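Local coordinates for protein farnesyl diphosphate synthase (Rhodobacter capsulatus, PDB 3M0G) that probably joins farnesyl diphosphate to isopentenyl diphosphate with the help of magnesium, making the geranylgeranyl diphosphate from which carotenoids and diterpenes are built, at residues A54-S59 against A194-G199; L201-T206 against E264-P269. All coordinates share one frame; numbering follows the deposited sequence.

Contact 1: residues A54-S59 against A194-G199; sequences AIHGIS and AGADRG. Unlike the reference sequence in segment 194-199: Gly199 (reference Ala).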
ATOM      1  N   ALA B  54     -13.655 -11.096  18.723  1.00  4.73           N
ATOM      2  CA  ALA B  54     -14.201 -11.960  19.773  1.00  5.46           C
ATOM      3  C   ALA B  54     -15.444 -11.382  20.456  1.00  6.03           C
ATOM      4  O   ALA B  54     -16.392 -12.112  20.736  1.00  6.87           O
ATOM      5  CB  ALA B  54     -13.123 -12.250  20.806  1.00  6.09           C
ATOM      6  N   ILE B  55     -15.423 -10.091  20.763  1.00  6.98           N
ATOM      7  CA  ILE B  55     -16.556  -9.402  21.398  1.00  9.24           C
ATOM      8  C   ILE B  55     -17.821  -9.499  20.549  1.00 10.67           C
ATOM      9  O   ILE B  55     -18.942  -9.488  21.070  1.00 11.03           O
ATOM     10  CB  ILE B  55     -16.264  -7.896  21.643  1.00  9.88           C
ATOM     11  CG1 ILE B  55     -15.125  -7.707  22.642  1.00 18.55           C
ATOM     12  CG2 ILE B  55     -17.507  -7.183  22.164  1.00 18.28           C
ATOM     13  CD1 ILE B  55     -14.597  -6.297  22.652  1.00 10.43           C
ATOM     14  N   HIS B  56     -17.624  -9.614  19.241  1.00 11.39           N
ATOM     15  CA  HIS B  56     -18.726  -9.766  18.295  1.00 12.95           C
ATOM     16  C   HIS B  56     -18.947 -11.228  17.918  1.00 14.03           C
ATOM     17  O   HIS B  56     -19.583 -11.541  16.897  1.00 15.61           O
ATOM     18  CB  HIS B  56     -18.466  -8.879  17.074  1.00 13.57           C
ATOM     19  CG  HIS B  56     -18.548  -7.418  17.380  1.00 12.00           C
ATOM     20  ND1 HIS B  56     -17.478  -6.695  17.858  1.00 13.91           N
ATOM     21  CD2 HIS B  56     -19.586  -6.552  17.315  1.00 13.61           C
ATOM     22  CE1 HIS B  56     -17.847  -5.443  18.059  1.00 13.00           C
ATOM     23  NE2 HIS B  56     -19.124  -5.332  17.744  1.00 12.73           N
ATOM     24  N   GLY B  57     -18.424 -12.119  18.757  1.00 13.12           N
ATOM     25  CA  GLY B  57     -18.617 -13.565  18.619  1.00 12.78           C
ATOM     26  C   GLY B  57     -17.902 -14.212  17.452  1.00 12.35           C
ATOM     27  O   GLY B  57     -18.254 -15.322  17.045  1.00 12.30           O
ATOM     28  N   ILE B  58     -16.908 -13.512  16.904  1.00 12.24           N
ATOM     29  CA  ILE B  58     -16.161 -13.979  15.736  1.00 12.55           C
ATOM     30  C   ILE B  58     -14.866 -14.669  16.178  1.00 12.98           C
ATOM     31  O   ILE B  58     -14.144 -14.144  17.034  1.00 11.94           O
ATOM     32  CB  ILE B  58     -15.877 -12.797  14.751  1.00 12.87           C
ATOM     33  CG1 ILE B  58     -17.190 -12.336  14.089  1.00  9.47           C
ATOM     34  CG2 ILE B  58     -14.824 -13.176  13.686  1.00 10.10           C
ATOM     35  CD1 ILE B  58     -17.054 -11.099  13.218  1.00 12.96           C
ATOM     36  N   SER B  59     -14.594 -15.844  15.596  1.00 13.97           N
ATOM     37  CA  SER B  59     -13.422 -16.659  15.949  1.00 15.00           C
ATOM     38  C   SER B  59     -12.093 -16.003  15.603  1.00 15.26           C
ATOM     39  O   SER B  59     -12.039 -15.105  14.776  1.00 15.02           O
ATOM     40  CB  SER B  59     -13.503 -18.052  15.299  1.00 15.56           C
ATOM     41  OG  SER B  59     -13.066 -18.046  13.946  1.00  2.00           O
ATOM     42  N   ALA B 194     -18.212  -7.955  11.800  1.00 10.78           N
ATOM     43  CA  ALA B 194     -19.517  -8.351  12.325  1.00 10.82           C
ATOM     44  C   ALA B 194     -20.644  -7.498  11.743  1.00 10.69           C
ATOM     45  O   ALA B 194     -21.800  -7.744  12.025  1.00 10.09           O
ATOM     46  CB  ALA B 194     -19.525  -8.262  13.857  1.00 10.45           C
ATOM     47  N   GLY B 195     -20.297  -6.503  10.931  1.00 11.32           N
ATOM     48  CA  GLY B 195     -21.268  -5.543  10.400  1.00 12.91           C
ATOM     49  C   GLY B 195     -21.993  -4.735  11.472  1.00 14.78           C
ATOM     50  O   GLY B 195     -23.155  -4.344  11.287  1.00 15.47           O
ATOM     51  N   ALA B 196     -21.308  -4.476  12.588  1.00 15.04           N
ATOM     52  CA  ALA B 196     -21.931  -3.856  13.753  1.00 15.13           C
ATOM     53  C   ALA B 196     -21.454  -2.428  13.989  1.00 15.07           C
ATOM     54  O   ALA B 196     -20.580  -1.926  13.267  1.00 15.46           O
ATOM     55  CB  ALA B 196     -21.692  -4.712  14.988  1.00 15.97           C
ATOM     56  N   ASP B 197     -22.044  -1.780  14.990  1.00 14.26           N
ATOM     57  CA  ASP B 197     -21.668  -0.435  15.426  1.00 14.35           C
ATOM     58  C   ASP B 197     -20.163  -0.359  15.676  1.00 14.15           C
ATOM     59  O   ASP B 197     -19.623  -1.151  16.446  1.00 14.75           O
ATOM     60  CB  ASP B 197     -22.420  -0.082  16.719  1.00 15.05           C
ATOM     61  CG  ASP B 197     -22.561   1.423  16.945  1.00 24.26           C
ATOM     62  OD1 ASP B 197     -21.767   2.214  16.401  1.00 15.10           O
ATOM     63  OD2 ASP B 197     -23.481   1.818  17.692  1.00 15.89           O
ATOM     64  N   ARG B 198     -19.518   0.597  15.012  1.00 12.95           N
ATOM     65  CA  ARG B 198     -18.081   0.841  15.100  1.00 12.16           C
ATOM     66  C   ARG B 198     -17.757   1.909  16.133  1.00  9.76           C
ATOM     67  O   ARG B 198     -16.602   2.064  16.514  1.00  9.51           O
ATOM     68  CB  ARG B 198     -17.532   1.297  13.742  1.00 12.70           C
ATOM     69  CG  ARG B 198     -17.068   0.170  12.822  1.00 15.74           C
ATOM     70  CD  ARG B 198     -15.905   0.658  11.948  1.00 15.49           C
ATOM     71  NE  ARG B 198     -16.305   0.796  10.563  1.00 15.47           N
ATOM     72  CZ  ARG B 198     -15.690   1.536   9.649  1.00 16.55           C
ATOM     73  NH1 ARG B 198     -14.609   2.259   9.941  1.00 14.86           N
ATOM     74  NH2 ARG B 198     -16.186   1.561   8.427  1.00 15.54           N
ATOM     75  N   GLY B 199     -18.799   2.614  16.583  1.00  8.94           N
ATOM     76  CA  GLY B 199     -18.717   3.725  17.544  1.00  8.42           C
ATOM     77  C   GLY B 199     -17.926   3.546  18.829  1.00  7.54           C
ATOM     78  O   GLY B 199     -16.975   4.290  19.062  1.00  7.85           O
TER
HETATM   79  O   HOH W   1     -20.641  -2.971  18.092  1.00  9.72           O
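With CG of His56 beside its own backbone N and anti to the carbonyl carbon (chi1 -68°), the imidazole reaches along the loop 194-199, and chi2 of 86° sets the ring roughly perpendicular to the CA-CB-CG plane. The root of the side chain lands first: His56 CB lies 3.4 Å from Ala194 CB. Farther out, His56 CD2 comes within 3.6 Å of Ala196 CB, so two methyls meet the ring obliquely. At its far edge a water lying in the ring plane, 2.8 Å from His56 NE2, donates to the carbonyl O of Asp197. His56 ND1 is bonded to Ser52 O, one turn back in helix 44-55, so both ring nitrogens are held. Each segment carries a Schellman motif, with Gly57 ending helix 44-55 and Gly195 ending helix 168-194, both at positive phi. An alanine in place of His56 would probably loosen this junction, losing the ring's cover over Ala196 and its water link to the loop. Extended Ile58 (chi2 174°) sets CD1 3.8 Å from Ala194 CB. Beyond the water, Asp197 OD1 accepts from Gly199 N at 3.0 Å, above the carboxylate plane, capping the start of helix 199-219.

Contact 2: residues L201-T206 against E264-P269; sequences LTAYAT and EAALAP. Unlike the reference sequence in segment 201-206: Thr202 (reference Ala).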
ATOM      1  N   LEU B 201     -15.868   1.061  19.789  1.00  6.45           N
ATOM      2  CA  LEU B 201     -14.488   0.666  19.587  1.00  6.59           C
ATOM      3  C   LEU B 201     -13.647   1.826  19.034  1.00  7.68           C
ATOM      4  O   LEU B 201     -12.472   1.958  19.392  1.00  7.90           O
ATOM      5  CB  LEU B 201     -14.390  -0.568  18.698  1.00  5.87           C
ATOM      6  CG  LEU B 201     -14.794  -1.854  19.438  1.00  2.00           C
ATOM      7  CD1 LEU B 201     -15.227  -2.908  18.449  1.00  5.34           C
ATOM      8  CD2 LEU B 201     -13.615  -2.335  20.287  1.00  4.96           C
ATOM      9  N   THR B 202     -14.262   2.693  18.227  1.00  7.81           N
ATOM     10  CA  THR B 202     -13.580   3.925  17.758  1.00  8.13           C
ATOM     11  C   THR B 202     -13.230   4.886  18.916  1.00  8.78           C
ATOM     12  O   THR B 202     -12.150   5.494  18.941  1.00  9.23           O
ATOM     13  CB  THR B 202     -14.427   4.655  16.678  1.00  8.64           C
ATOM     14  OG1 THR B 202     -14.689   3.755  15.598  1.00 15.43           O
ATOM     15  CG2 THR B 202     -13.700   5.882  16.122  1.00 13.90           C
ATOM     16  N   ALA B 203     -14.133   5.006  19.882  1.00  9.46           N
ATOM     17  CA  ALA B 203     -13.939   5.903  21.020  1.00  9.67           C
ATOM     18  C   ALA B 203     -12.875   5.348  21.968  1.00  9.05           C
ATOM     19  O   ALA B 203     -11.996   6.081  22.420  1.00  8.13           O
ATOM     20  CB  ALA B 203     -15.279   6.151  21.755  1.00 10.14           C
ATOM     21  N   TYR B 204     -13.002   4.056  22.273  1.00 10.10           N
ATOM     22  CA  TYR B 204     -11.999   3.254  22.975  1.00 10.34           C
ATOM     23  C   TYR B 204     -10.601   3.492  22.407  1.00 10.47           C
ATOM     24  O   TYR B 204      -9.655   3.790  23.137  1.00 10.68           O
ATOM     25  CB  TYR B 204     -12.372   1.764  22.883  1.00  9.89           C
ATOM     26  CG  TYR B 204     -11.282   0.782  23.295  1.00  9.99           C
ATOM     27  CD1 TYR B 204     -11.000   0.530  24.651  1.00 10.31           C
ATOM     28  CD2 TYR B 204     -10.538   0.096  22.331  1.00  9.83           C
ATOM     29  CE1 TYR B 204      -9.988  -0.372  25.024  1.00  9.98           C
ATOM     30  CE2 TYR B 204      -9.526  -0.809  22.693  1.00 10.16           C
ATOM     31  CZ  TYR B 204      -9.261  -1.043  24.030  1.00 10.13           C
ATOM     32  OH  TYR B 204      -8.265  -1.935  24.383  1.00  9.85           O
ATOM     33  N   ALA B 205     -10.495   3.377  21.097  1.00 10.75           N
ATOM     34  CA  ALA B 205      -9.213   3.460  20.391  1.00 10.43           C
ATOM     35  C   ALA B 205      -8.595   4.865  20.370  1.00 10.81           C
ATOM     36  O   ALA B 205      -7.383   5.009  20.502  1.00  9.71           O
ATOM     37  CB  ALA B 205      -9.396   2.926  18.970  1.00 10.77           C
ATOM     38  N   THR B 206      -9.441   5.882  20.214  1.00 11.38           N
ATOM     39  CA  THR B 206      -9.034   7.286  20.279  1.00 11.74           C
ATOM     40  C   THR B 206      -8.368   7.563  21.640  1.00 12.02           C
ATOM     41  O   THR B 206      -7.295   8.175  21.700  1.00 12.21           O
ATOM     42  CB  THR B 206     -10.263   8.238  20.084  1.00 11.49           C
ATOM     43  OG1 THR B 206     -10.928   7.937  18.850  1.00 17.56           O
ATOM     44  CG2 THR B 206      -9.840   9.696  20.080  1.00 17.90           C
ATOM     45  N   GLU B 264     -11.989   2.710  28.728  1.00  9.37           N
ATOM     46  CA  GLU B 264     -12.782   1.682  29.421  1.00  8.68           C
ATOM     47  C   GLU B 264     -14.261   2.016  29.424  1.00  9.14           C
ATOM     48  O   GLU B 264     -15.099   1.117  29.327  1.00  8.62           O
ATOM     49  CB  GLU B 264     -12.339   1.539  30.877  1.00  8.92           C
ATOM     50  CG  GLU B 264     -11.052   0.777  31.099  1.00 14.95           C
ATOM     51  CD  GLU B 264     -10.708   0.690  32.560  1.00  8.65           C
ATOM     52  OE1 GLU B 264     -10.173   1.674  33.115  1.00 15.36           O
ATOM     53  OE2 GLU B 264     -10.995  -0.352  33.170  1.00 15.43           O
ATOM     54  N   ALA B 265     -14.574   3.304  29.583  1.00 10.24           N
ATOM     55  CA  ALA B 265     -15.966   3.773  29.624  1.00 11.20           C
ATOM     56  C   ALA B 265     -16.609   3.656  28.238  1.00 10.92           C
ATOM     57  O   ALA B 265     -17.795   3.355  28.122  1.00 10.78           O
ATOM     58  CB  ALA B 265     -16.031   5.223  30.139  1.00 11.33           C
ATOM     59  N   ALA B 266     -15.818   3.883  27.187  1.00 11.06           N
ATOM     60  CA  ALA B 266     -16.307   3.717  25.808  1.00 11.03           C
ATOM     61  C   ALA B 266     -16.891   2.327  25.523  1.00 10.97           C
ATOM     62  O   ALA B 266     -17.709   2.166  24.603  1.00 10.33           O
ATOM     63  CB  ALA B 266     -15.216   4.057  24.806  1.00 10.99           C
ATOM     64  N   LEU B 267     -16.502   1.333  26.324  1.00 11.49           N
ATOM     65  CA  LEU B 267     -16.892  -0.060  26.072  1.00 11.57           C
ATOM     66  C   LEU B 267     -18.035  -0.566  26.966  1.00 12.08           C
ATOM     67  O   LEU B 267     -18.439  -1.738  26.892  1.00 11.85           O
ATOM     68  CB  LEU B 267     -15.670  -0.982  26.141  1.00 11.16           C
ATOM     69  CG  LEU B 267     -14.540  -0.742  25.121  1.00  6.04           C
ATOM     70  CD1 LEU B 267     -13.449  -1.776  25.356  1.00 11.37           C
ATOM     71  CD2 LEU B 267     -15.002  -0.809  23.681  1.00 11.44           C
ATOM     72  N   ALA B 268     -18.587   0.340  27.767  1.00 12.71           N
ATOM     73  CA  ALA B 268     -19.786   0.067  28.567  1.00 12.93           C
ATOM     74  C   ALA B 268     -20.926  -0.656  27.825  1.00 13.75           C
ATOM     75  O   ALA B 268     -21.553  -1.531  28.417  1.00 13.83           O
ATOM     76  CB  ALA B 268     -20.295   1.356  29.255  1.00 12.79           C
ATOM     77  N   PRO B 269     -21.183  -0.328  26.532  1.00 14.74           N
ATOM     78  CA  PRO B 269     -22.214  -1.081  25.789  1.00 15.37           C
ATOM     79  C   PRO B 269     -22.045  -2.607  25.852  1.00 15.81           C
ATOM     80  O   PRO B 269     -23.033  -3.330  26.009  1.00 16.78           O
ATOM     81  CB  PRO B 269     -22.032  -0.599  24.345  1.00 15.51           C
ATOM     82  CG  PRO B 269     -21.480   0.760  24.470  1.00 15.25           C
ATOM     83  CD  PRO B 269     -20.660   0.801  25.732  1.00 15.08           C
TER
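The Tyr204 ring is met obliquely by Leu267, while Leu201 O of its own helix lies in the ring plane at the edge. Leu267 CD1 sits 3.4 Å from Tyr204 CD1 and 3.7 Å from Tyr204 CE1, so one methyl meets the CD1-CE1 bond of the ring obliquely. The other branch turns to the root of the side chain, with Leu267 CD2 3.8 Å from Tyr204 CB and 4.0 Å from Leu201 CD2. Leu267 CD2 thus bridges the two, the side chain crossing both obliquely. Tyr204 has CG anti to its backbone N (chi1 167°), and the hydroxyl of this buried tyrosine is hydrogen-bonded to Leu277 O. Ala266 approaches the helix backbone itself: its CB stands 3.4 Å from Tyr204 N and 3.7 Å from Ala203 CB. With only a methyl on Ala266 facing the helix, the CA atoms of Tyr204 and Ala266 come to 5.2 Å. The close approach falls in the type I turn from Ala265 to Ala268, closed by Ala268 N bonding to Ala265 O at 3.1 Å. Thus helix 199-219 receives the turn 265-268, at the C-terminal end of helix 249-265, on one side, while Ala205 and Leu201 touch helix 168-194. Leu201 and Leu267 both also rest on Leu277 of helix 275-285, and Tyr204 reaches Leu48 of helix 44-55, within the all-helical fold of the prenyl synthases.

The contacts follow one another along the chain, and helix 199-219 joins them: the loop 194-199 leads into its first turns, where contact 2 begins. Their centres lie 13 Å apart, and they touch where His56 CE1 packs 3.7 Å from Leu201 CD1. Leu201 therefore has one branch on each contact. Tyr270, just past the segment 264-269, meets both the His56 ring, with planes at about 80°, and Leu201. Contact 1 is a surface contact about 19 Å from the chain's centre, whereas contact 2, at about 17 Å, is mostly buried. In this family the second aspartate-rich, magnesium-binding motif lies near the C-terminal end of the equivalent helix, so both contacts, at its start, probably lie away from the metal site.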